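Local coordinates for cytochrome P450 monooxygenase (Rhodococcus sp. ECU0066, PDB 6KBH), which probably works as a self-sufficient cytochrome P450 monooxygenase, carrying heme, FMN and a 2Fe-2S cluster on a single chain, at residues 104-108 and 109-113; 674-677 and 678-682. All coordinates share one frame; numbering follows the deposited sequence.

Contact 1 of 2, residues 104-108 and 109-113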
loop_
_atom_site.group_PDB
_atom_site.type_symbol
_atom_site.label_atom_id
_atom_site.label_comp_id
_atom_site.label_asym_id
_atom_site.label_seq_id
_atom_site.Cartn_x
_atom_site.Cartn_y
_atom_site.Cartn_z
ATOM N N THR A 104 30.087 15.819 9.287
ATOM C CA THR A 104 31.394 16.178 9.817
ATOM C C THR A 104 32.043 14.959 10.466
ATOM O O THR A 104 31.371 14.202 11.180
ATOM C CB THR A 104 31.277 17.303 10.839
ATOM O OG1 THR A 104 30.408 16.896 11.899
ATOM C CG2 THR A 104 30.718 18.564 10.183
ATOM N N PRO A 105 33.334 14.745 10.226
ATOM C CA PRO A 105 33.978 13.508 10.681
ATOM C C PRO A 105 34.054 13.422 12.198
ATOM O O PRO A 105 34.044 14.425 12.915
ATOM C CB PRO A 105 35.381 13.583 10.062
ATOM C CG PRO A 105 35.269 14.608 8.964
ATOM C CD PRO A 105 34.253 15.591 9.448
ATOM N N THR A 106 34.129 12.184 12.679
ATOM C CA THR A 106 34.228 11.927 14.109
ATOM C C THR A 106 35.608 12.323 14.622
ATOM O O THR A 106 36.629 11.948 14.038
ATOM C CB THR A 106 33.955 10.449 14.393
ATOM O OG1 THR A 106 32.624 10.116 13.971
ATOM C CG2 THR A 106 34.103 10.149 15.873
ATOM N N SER A 107 35.639 13.087 15.711
ATOM C CA SER A 107 36.903 13.546 16.265
ATOM C C SER A 107 37.683 12.382 16.872
ATOM O O SER A 107 37.136 11.314 17.168
ATOM C CB SER A 107 36.668 14.626 17.322
ATOM O OG SER A 107 35.986 14.103 18.448
ATOM N N ASP A 108 38.991 12.603 17.044
ATOM C CA ASP A 108 39.839 11.602 17.688
ATOM C C ASP A 108 39.314 11.253 19.075
ATOM O O ASP A 108 39.330 10.085 19.481
ATOM C CB ASP A 108 41.276 12.113 17.778
ATOM C CG ASP A 108 41.901 12.346 16.420
ATOM O OD1 ASP A 108 41.575 11.597 15.475
ATOM O OD2 ASP A 108 42.719 13.281 16.299
ATOM N N GLU A 109 38.838 12.261 19.808
ATOM C CA GLU A 109 38.264 12.041 21.131
ATOM C C GLU A 109 37.100 11.060 21.072
ATOM O O GLU A 109 37.061 10.077 21.821
ATOM C CB GLU A 109 37.816 13.380 21.713
ATOM C CG GLU A 109 37.593 13.395 23.209
ATOM C CD GLU A 109 37.344 14.798 23.730
ATOM O OE1 GLU A 109 37.219 15.726 22.900
ATOM O OE2 GLU A 109 37.271 14.975 24.964
ATOM N N ALA A 110 36.144 11.305 20.172
ATOM C CA ALA A 110 34.942 10.479 20.126
ATOM C C ALA A 110 35.229 9.080 19.596
ATOM O O ALA A 110 34.551 8.124 19.987
ATOM C CB ALA A 110 33.868 11.162 19.280
ATOM N N ASN A 111 36.213 8.934 18.705
ATOM C CA ASN A 111 36.614 7.597 18.279
ATOM C C ASN A 111 37.253 6.829 19.426
ATOM O O ASN A 111 37.026 5.623 19.579
ATOM C CB ASN A 111 37.575 7.679 17.094
ATOM C CG ASN A 111 36.856 7.732 15.763
ATOM O OD1 ASN A 111 35.778 7.159 15.604
ATOM N ND2 ASN A 111 37.454 8.418 14.796
ATOM N N ALA A 112 38.062 7.513 20.241
ATOM C CA ALA A 112 38.646 6.876 21.415
ATOM C C ALA A 112 37.563 6.372 22.359
ATOM O O ALA A 112 37.682 5.280 22.927
ATOM C CB ALA A 112 39.579 7.852 22.132
ATOM N N VAL A 113 36.495 7.155 22.538
ATOM C CA VAL A 113 35.380 6.721 23.375
ATOM C C VAL A 113 34.723 5.481 22.784
ATOM O O VAL A 113 34.372 4.540 23.508
ATOM C CB VAL A 113 34.367 7.868 23.553
ATOM C CG1 VAL A 113 33.240 7.447 24.480
ATOM C CG2 VAL A 113 35.061 9.121 24.077
#
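Thr106 lays its methyl group against Ala110 and Asn111, where the chain turns into the helix. The two side chains it meets belong to the first turn. OG1 of Thr106 sits beside the backbone N (chi1 -61°), which leaves CG2 anti to that N and turned toward the helix. Thr106 CG2 lies 3.6 Å from Ala110 CB. The same CG2 is 3.4 Å from Asn111 OD1, so the methyl meets the oxygen branch of that amide. The side chains of Thr106 and Asn111 cross at a slant. They hold the positions of a hydrophobic staple, but one partner is polar, and the contact is van der Waals in kind.

Ser107 is the N-cap. Its OG is tucked between the backbone N and the carbonyl carbon (chi1 66°), and from there it can face the open end of the helix. Ala110 N donates to Ser107 OG at 3.3 Å. This bond serves a backbone N-H that has no preceding helix turn to bond to. CB of Ala110 also lies beside the serine hydroxyl. Two backbone bonds continue the turn: Asn111 N to Ser107 O at 3.0 Å, and Ala112 N to Asp108 O at 3.0 Å. Asp108 points its CB away, and the end of Glu109 leads away from the contact. Negative groups in a first turn probably interact favourably with the helix dipole.

The helix is 108-116, in the region between strand 94-95 and helix 133-139. This is consistent with the B' helix of P450s. The cap rests against helix 219-242. Gln222 of that helix bonds Pro105 O through NE2 and Ser107 N through OE1, and Ala110 packs on the same residue. Glu109 touches Val223 and Val113 touches Asp227, so one side of the short helix packs on the long one.

Contact 2 of 2, residues 674-677 and 678-682; sequences AHWP and DDTLH
Trp676 meets Thr680 across a tight turn, mainly through its first side-chain carbon. Trp676 CB lies 3.6 Å from Thr680 OG1. CG stands anti to the carbonyl carbon (chi1 -65°), and the indole runs on away from the turn. Thr680 CG2 sits at the edge of the ring, near its plane, and does not cover a face. The Trp676 side chain also touches Pro651 and Thr655, and its NE1 has a hydrogen-bond partner outside the turn.

Pro677 comes next and makes the fuller contact. Its ring and the Thr680 side chain cross at about a right angle. The methyl does the touching: Thr680 CG2 is 3.6 Å from Pro677 CB and 3.7 Å from Pro677 CD. The carbonyl of Pro677 faces the same threonine. Thr680 OG1 donates to Pro677 O, three residues back. The modelled separation of 2.4 Å is very short, and at this resolution its exact value is doubtful. The hydroxyl reaches the carbonyl from a position between the backbone N and the carbonyl carbon (chi1 43°).

The turn lies on the last beta-alpha-beta crossover of the parallel sheet: strand 655-661, helix 663-672, then outermost strand 681-685. This is consistent with the nucleotide-binding domain of ferredoxin reductase-like proteins. Thr680 also bonds through its backbone to Val657. Thr680 is buried, and its methyl meets carbon of proline. If the hydroxyl bond is real at a more usual length, it would probably satisfy the buried hydroxyl and the Pro677 carbonyl without a charged partner.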
loop_
_atom_site.group_PDB
_atom_site.type_symbol
_atom_site.label_atom_id
_atom_site.label_comp_id
_atom_site.label_asym_id
_atom_site.label_seq_id
_atom_site.Cartn_x
_atom_site.Cartn_y
_atom_site.Cartn_z
ATOM N N ALA A 674 -21.231 -24.336 -28.760
ATOM C CA ALA A 674 -19.963 -24.608 -29.426
ATOM C C ALA A 674 -20.097 -24.536 -30.941
ATOM O O ALA A 674 -19.118 -24.248 -31.638
ATOM C CB ALA A 674 -19.422 -25.974 -29.000
ATOM N N HIS A 675 -21.300 -24.780 -31.467
ATOM C CA HIS A 675 -21.539 -24.768 -32.907
ATOM C C HIS A 675 -21.361 -23.388 -33.526
ATOM O O HIS A 675 -21.230 -23.288 -34.752
ATOM C CB HIS A 675 -22.963 -25.243 -33.238
ATOM C CG HIS A 675 -23.394 -26.493 -32.530
ATOM N ND1 HIS A 675 -24.585 -27.122 -32.819
ATOM C CD2 HIS A 675 -22.808 -27.230 -31.555
ATOM C CE1 HIS A 675 -24.716 -28.191 -32.056
ATOM N NE2 HIS A 675 -23.651 -28.280 -31.279
ATOM N N TRP A 676 -21.350 -22.338 -32.721
ATOM C CA TRP A 676 -21.542 -20.975 -33.192
ATOM C C TRP A 676 -20.206 -20.329 -33.522
ATOM O O TRP A 676 -19.140 -20.891 -33.256
ATOM C CB TRP A 676 -22.297 -20.182 -32.124
ATOM C CG TRP A 676 -23.698 -20.680 -31.897
ATOM C CD1 TRP A 676 -24.072 -21.946 -31.546
ATOM C CD2 TRP A 676 -24.908 -19.921 -32.003
ATOM N NE1 TRP A 676 -25.438 -22.024 -31.435
ATOM C CE2 TRP A 676 -25.975 -20.795 -31.712
ATOM C CE3 TRP A 676 -25.195 -18.589 -32.324
ATOM C CZ2 TRP A 676 -27.305 -20.380 -31.725
ATOM C CZ3 TRP A 676 -26.516 -18.182 -32.342
ATOM C CH2 TRP A 676 -27.554 -19.073 -32.041
ATOM N N PRO A 677 -20.225 -19.136 -34.151
ATOM C CA PRO A 677 -18.982 -18.362 -34.292
ATOM C C PRO A 677 -18.302 -18.115 -32.952
ATOM O O PRO A 677 -18.910 -18.310 -31.894
ATOM C CB PRO A 677 -19.456 -17.061 -34.947
ATOM C CG PRO A 677 -20.646 -17.475 -35.746
ATOM C CD PRO A 677 -21.322 -18.561 -34.952
ATOM N N ASP A 678 -17.043 -17.676 -32.981
ATOM C CA ASP A 678 -16.200 -17.766 -31.793
ATOM C C ASP A 678 -16.569 -16.731 -30.734
ATOM O O ASP A 678 -16.733 -17.075 -29.557
ATOM C CB ASP A 678 -14.728 -17.636 -32.188
ATOM C CG ASP A 678 -14.174 -18.923 -32.754
ATOM O OD1 ASP A 678 -14.847 -19.961 -32.598
ATOM O OD2 ASP A 678 -13.076 -18.904 -33.348
ATOM N N ASP A 679 -16.712 -15.464 -31.125
ATOM C CA ASP A 679 -16.982 -14.393 -30.170
ATOM C C ASP A 679 -18.469 -14.245 -29.865
ATOM O O ASP A 679 -18.919 -13.157 -29.479
ATOM C CB ASP A 679 -16.400 -13.074 -30.682
ATOM C CG ASP A 679 -15.660 -12.307 -29.601
ATOM O OD1 ASP A 679 -15.853 -12.623 -28.407
ATOM O OD2 ASP A 679 -14.883 -11.390 -29.944
ATOM N N THR A 680 -19.244 -15.320 -30.035
ATOM C CA THR A 680 -20.693 -15.265 -29.870
ATOM C C THR A 680 -21.110 -15.241 -28.404
ATOM O O THR A 680 -21.982 -14.453 -28.020
ATOM C CB THR A 680 -21.342 -16.460 -30.569
ATOM O OG1 THR A 680 -20.577 -17.643 -30.296
ATOM C CG2 THR A 680 -21.402 -16.234 -32.068
ATOM N N LEU A 681 -20.519 -16.096 -27.576
ATOM C CA LEU A 681 -20.966 -16.285 -26.203
ATOM C C LEU A 681 -20.096 -15.486 -25.244
ATOM O O LEU A 681 -18.866 -15.510 -25.347
ATOM C CB LEU A 681 -20.933 -17.765 -25.813
ATOM C CG LEU A 681 -21.076 -18.016 -24.308
ATOM C CD1 LEU A 681 -22.458 -17.599 -23.823
ATOM C CD2 LEU A 681 -20.785 -19.463 -23.951
ATOM N N HIS A 682 -20.736 -14.792 -24.308
ATOM C CA HIS A 682 -20.036 -14.129 -23.220
ATOM C C HIS A 682 -20.662 -14.555 -21.904
ATOM O O HIS A 682 -21.885 -14.657 -21.789
ATOM C CB HIS A 682 -20.080 -12.610 -23.358
ATOM C CG HIS A 682 -19.726 -12.121 -24.726
ATOM N ND1 HIS A 682 -20.625 -12.118 -25.770
ATOM C CD2 HIS A 682 -18.570 -11.620 -25.222
ATOM C CE1 HIS A 682 -20.038 -11.636 -26.851
ATOM N NE2 HIS A 682 -18.791 -11.327 -26.545
#

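Overall arrangement
Contact 1 closes before contact 2 opens along the chain. Their centres are 79 Å apart, and their nearest atoms about 66 Å. They lie on opposite sides of the chain's centre and share no helix, strand or sheet. Residues 104-113 belong to the heme-binding P450 part, where a short helix lies against helix 219-242. Residues 674-682 belong to the flavin reductase part, at the edge of its five-stranded parallel sheet. Both lie where the chain enters a regular element, a helix N-terminus in one and a strand in the other. Both are away from the heme, FMN and iron-sulfur sites, so each is local structural packing in its own domain.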